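Local coordinates for protein glutathione transferase lambda1 (Populus trichocarpa, PDB 4PQH) that binds glutathione through a cysteine of its thioredoxin-like domain and probably acts as a glutathione and thiol transferase in detoxification, at residues T35-R41 against P177-R181. Residues are numbered along the deposited sequence; the frame is centred on the assembly and turned at random.
Sequences TCPYAQR and PFIER. With GSH (glutathione), chain C.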
ATOM      1  N   THR A  35      -1.824 -10.686   2.741  1.00 20.95           N
ATOM      2  CA  THR A  35      -2.312 -10.530   1.374  1.00 22.07           C
ATOM      3  C   THR A  35      -3.196  -9.304   1.144  1.00 21.21           C
ATOM      4  O   THR A  35      -3.714  -9.116   0.045  1.00 23.61           O
ATOM      5  CB  THR A  35      -3.091 -11.772   0.919  1.00 23.82           C
ATOM      6  OG1 THR A  35      -4.164 -12.015   1.835  1.00 25.11           O
ATOM      7  CG2 THR A  35      -2.174 -12.984   0.866  1.00 24.46           C
ATOM      8  N   CYS A  36      -3.369  -8.469   2.165  1.00 18.01           N
ATOM      9  CA  CYS A  36      -4.208  -7.280   2.022  1.00 17.42           C
ATOM     10  C   CYS A  36      -3.446  -6.138   1.354  1.00 16.67           C
ATOM     11  O   CYS A  36      -2.421  -5.696   1.873  1.00 15.73           O
ATOM     12  CB  CYS A  36      -4.726  -6.821   3.393  1.00 19.16           C
ATOM     13  SG  CYS A  36      -5.670  -5.265   3.350  1.00 20.24           S
ATOM     14  N   PRO A  37      -3.951  -5.631   0.213  1.00 14.65           N
ATOM     15  CA  PRO A  37      -3.204  -4.543  -0.444  1.00 14.48           C
ATOM     16  C   PRO A  37      -3.185  -3.228   0.348  1.00 13.80           C
ATOM     17  O   PRO A  37      -2.210  -2.480   0.259  1.00 13.31           O
ATOM     18  CB  PRO A  37      -3.946  -4.352  -1.774  1.00 14.53           C
ATOM     19  CG  PRO A  37      -5.351  -4.854  -1.502  1.00 15.10           C
ATOM     20  CD  PRO A  37      -5.194  -5.980  -0.507  1.00 14.67           C
ATOM     21  N   TYR A  38      -4.238  -2.939   1.101  1.00 13.57           N
ATOM     22  CA  TYR A  38      -4.249  -1.737   1.927  1.00 14.77           C
ATOM     23  C   TYR A  38      -3.164  -1.814   2.990  1.00 15.05           C
ATOM     24  O   TYR A  38      -2.438  -0.839   3.237  1.00 15.28           O
ATOM     25  CB  TYR A  38      -5.623  -1.560   2.577  1.00 15.78           C
ATOM     26  CG  TYR A  38      -6.716  -1.363   1.565  1.00 16.03           C
ATOM     27  CD1 TYR A  38      -6.911  -0.132   0.956  1.00 15.25           C
ATOM     28  CD2 TYR A  38      -7.551  -2.413   1.207  1.00 17.85           C
ATOM     29  CE1 TYR A  38      -7.910   0.046   0.021  1.00 17.00           C
ATOM     30  CE2 TYR A  38      -8.543  -2.242   0.279  1.00 18.23           C
ATOM     31  CZ  TYR A  38      -8.725  -1.019  -0.309  1.00 18.48           C
ATOM     32  OH  TYR A  38      -9.725  -0.865  -1.235  1.00 22.07           O
ATOM     33  N   ALA A  39      -3.035  -2.985   3.605  1.00 14.22           N
ATOM     34  CA  ALA A  39      -2.000  -3.207   4.607  1.00 14.35           C
ATOM     35  C   ALA A  39      -0.610  -3.184   3.972  1.00 13.35           C
ATOM     36  O   ALA A  39       0.354  -2.689   4.569  1.00 13.96           O
ATOM     37  CB  ALA A  39      -2.243  -4.525   5.343  1.00 15.40           C
ATOM     38  N   GLN A  40      -0.507  -3.706   2.753  1.00 12.44           N
ATOM     39  CA  GLN A  40       0.768  -3.708   2.049  1.00 12.21           C
ATOM     40  C   GLN A  40       1.294  -2.293   1.848  1.00 12.98           C
ATOM     41  O   GLN A  40       2.499  -2.076   1.931  1.00 12.93           O
ATOM     42  CB  GLN A  40       0.643  -4.422   0.706  1.00 11.46           C
ATOM     43  CG  GLN A  40       1.986  -4.785   0.087  1.00 12.76           C
ATOM     44  CD  GLN A  40       1.848  -5.330  -1.321  1.00 12.27           C
ATOM     45  OE1 GLN A  40       0.729  -5.487  -1.829  1.00 14.89           O
ATOM     46  NE2 GLN A  40       2.975  -5.634  -1.957  1.00 13.63           N
ATOM     47  N   ARG A  41       0.412  -1.327   1.593  1.00 13.44           N
ATOM     48  CA  ARG A  41       0.833   0.079   1.500  1.00 13.16           C
ATOM     49  C   ARG A  41       1.665   0.487   2.698  1.00 12.38           C
ATOM     50  O   ARG A  41       2.708   1.134   2.562  1.00 11.63           O
ATOM     51  CB  ARG A  41      -0.387   0.998   1.467  1.00 11.26           C
ATOM     52  CG  ARG A  41      -1.175   0.996   0.169  1.00 11.68           C
ATOM     53  CD  ARG A  41      -2.365   1.943   0.298  1.00 13.33           C
ATOM     54  NE  ARG A  41      -3.012   2.236  -0.982  1.00 13.30           N
ATOM     55  CZ  ARG A  41      -4.272   2.641  -1.117  1.00 12.62           C
ATOM     56  NH1 ARG A  41      -5.051   2.783  -0.050  1.00 14.66           N
ATOM     57  NH2 ARG A  41      -4.748   2.906  -2.324  1.00 14.14           N
ATOM     58  N   PRO A 177       0.498  -1.747  -4.422  1.00 10.71           N
ATOM     59  CA  PRO A 177      -0.217  -3.010  -4.155  1.00 11.15           C
ATOM     60  C   PRO A 177      -1.391  -3.267  -5.092  1.00 10.91           C
ATOM     61  O   PRO A 177      -1.718  -4.417  -5.383  1.00 12.13           O
ATOM     62  CB  PRO A 177      -0.742  -2.807  -2.730  1.00 12.24           C
ATOM     63  CG  PRO A 177       0.251  -1.839  -2.115  1.00 11.87           C
ATOM     64  CD  PRO A 177       0.475  -0.868  -3.241  1.00 11.92           C
ATOM     65  N   PHE A 178      -2.007  -2.202  -5.578  1.00 11.12           N
ATOM     66  CA  PHE A 178      -3.143  -2.346  -6.464  1.00 11.88           C
ATOM     67  C   PHE A 178      -2.740  -2.641  -7.898  1.00 10.79           C
ATOM     68  O   PHE A 178      -3.315  -3.532  -8.530  1.00 11.45           O
ATOM     69  CB  PHE A 178      -4.067  -1.151  -6.294  1.00 11.09           C
ATOM     70  CG  PHE A 178      -4.690  -1.119  -4.934  1.00 12.20           C
ATOM     71  CD1 PHE A 178      -5.824  -1.875  -4.670  1.00 13.51           C
ATOM     72  CD2 PHE A 178      -4.093  -0.423  -3.898  1.00 13.45           C
ATOM     73  CE1 PHE A 178      -6.369  -1.899  -3.416  1.00 14.38           C
ATOM     74  CE2 PHE A 178      -4.641  -0.450  -2.633  1.00 14.31           C
ATOM     75  CZ  PHE A 178      -5.795  -1.185  -2.396  1.00 14.19           C
ATOM     76  N   ILE A 179      -1.710  -1.967  -8.401  1.00 10.61           N
ATOM     77  CA  ILE A 179      -1.197  -2.299  -9.724  1.00 11.48           C
ATOM     78  C   ILE A 179      -0.614  -3.725  -9.729  1.00 11.48           C
ATOM     79  O   ILE A 179      -0.789  -4.476 -10.691  1.00 12.03           O
ATOM     80  CB  ILE A 179      -0.200  -1.231 -10.214  1.00 11.39           C
ATOM     81  CG1 ILE A 179      -0.955   0.091 -10.415  1.00 12.27           C
ATOM     82  CG2 ILE A 179       0.484  -1.688 -11.497  1.00 12.42           C
ATOM     83  CD1 ILE A 179      -0.081   1.260 -10.842  1.00 12.74           C
ATOM     84  N   GLU A 180       0.014  -4.112  -8.621  1.00 11.62           N
ATOM     85  CA  GLU A 180       0.559  -5.458  -8.450  1.00 13.02           C
ATOM     86  C   GLU A 180      -0.511  -6.530  -8.646  1.00 11.40           C
ATOM     87  O   GLU A 180      -0.241  -7.590  -9.193  1.00 12.52           O
ATOM     88  CB  GLU A 180       1.171  -5.589  -7.052  1.00 13.47           C
ATOM     89  CG  GLU A 180       1.620  -6.978  -6.661  1.00 16.75           C
ATOM     90  CD  GLU A 180       2.156  -7.034  -5.240  1.00 16.75           C
ATOM     91  OE1 GLU A 180       2.892  -6.108  -4.844  1.00 15.89           O
ATOM     92  OE2 GLU A 180       1.855  -8.006  -4.518  1.00 20.70           O
ATOM     93  N   ARG A 181      -1.727  -6.247  -8.193  1.00 11.47           N
ATOM     94  CA  ARG A 181      -2.816  -7.210  -8.301  1.00 12.71           C
ATOM     95  C   ARG A 181      -3.568  -7.072  -9.621  1.00 11.74           C
ATOM     96  O   ARG A 181      -3.911  -8.075 -10.249  1.00 13.80           O
ATOM     97  CB  ARG A 181      -3.765  -7.062  -7.112  1.00 13.83           C
ATOM     98  CG  ARG A 181      -3.180  -7.610  -5.823  1.00 15.99           C
ATOM     99  CD  ARG A 181      -3.769  -6.923  -4.603  1.00 16.05           C
ATOM    100  NE  ARG A 181      -3.288  -7.528  -3.364  1.00 16.87           N
ATOM    101  CZ  ARG A 181      -2.089  -7.308  -2.838  1.00 17.40           C
ATOM    102  NH1 ARG A 181      -1.237  -6.491  -3.442  1.00 16.52           N
ATOM    103  NH2 ARG A 181      -1.743  -7.906  -1.704  1.00 20.25           N
TER
HETATM  104  N1  GSH C 300     -10.165   2.031   3.854  0.58 15.55           N
HETATM  105  CA1 GSH C 300      -9.388   1.009   4.529  0.58 14.76           C
HETATM  106  C1  GSH C 300      -7.943   1.378   4.364  0.58 20.79           C
HETATM  107  O11 GSH C 300      -7.613   2.117   3.411  0.58 12.61           O
HETATM  108  O12 GSH C 300      -7.092   0.971   5.176  0.58 13.78           O
HETATM  109  CB1 GSH C 300      -9.672  -0.368   3.923  0.58 18.74           C
HETATM  110  CG1 GSH C 300      -9.100  -1.518   4.750  0.58 12.20           C
HETATM  111  CD1 GSH C 300      -9.669  -2.833   4.262  0.58 22.80           C
HETATM  112  OE1 GSH C 300     -10.778  -2.819   3.393  0.58 27.64           O
HETATM  113  N2  GSH C 300      -9.105  -3.971   4.675  0.58 13.99           N
HETATM  114  CA2 GSH C 300      -9.801  -5.225   4.413  0.58 25.56           C
HETATM  115  C2  GSH C 300     -10.273  -5.866   5.680  0.58 32.83           C
HETATM  116  O2  GSH C 300      -9.574  -5.660   6.878  0.58 13.19           O
HETATM  117  CB2 GSH C 300      -8.910  -6.231   3.700  0.58 16.23           C
HETATM  118  SG2 GSH C 300      -8.615  -5.863   1.951  0.58 33.76           S
HETATM  119  N3  GSH C 300     -11.358  -6.634   5.624  0.58 19.77           N
HETATM  120  CA3 GSH C 300     -11.795  -7.333   6.818  0.58 26.11           C
HETATM  121  C3  GSH C 300     -13.225  -7.005   7.165  0.58 32.31           C
HETATM  122  O31 GSH C 300     -13.801  -7.611   8.095  0.58 39.92           O
HETATM  123  O32 GSH C 300     -13.847  -6.119   6.540  0.58 30.97           O
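This interdomain helix-helix contact sets the start of helix 37-48, in the thioredoxin-like N-terminal domain, against the middle of helix 170-190 in the all-helical C-terminal domain. The short segments run at 136°, axes 9.6 Å apart at closest, and the backbones come nearest at the two prolines, P37 CA lying 5.0 Å from P177 CA. P37 wedges between F178 and R181: its CB makes a CH-pi contact with the F178 ring face (3.9 Å to the centroid) and lies against a face of the R181 guanidinium (3.6 Å to R181 NE). F178 turns its edge to the face of Y38 (centroids 5.0 Å apart, planes at 66°), whose opposite face meets glutathione. Across P37 from these rings, R181 NH2 donates to T35 O (2.9 Å), R181 NH1 to Q40 OE1 (2.7 Å), and Q40 NE2 to E180 OE1 (2.9 Å), an oxygen also bonded by Y214. R41, packed against F178, bonds A174 O and, through NH1, OG of S92, which binds glutathione. C36 caps helix 37-48, its SG accepting from A39 N (3.5 Å) and lying 3.3 Å from glutathione SG2. A cysteine-proline pair starting this helix, beside the interdomain groove, marks the GST fold of cysteine-containing classes such as Lambda.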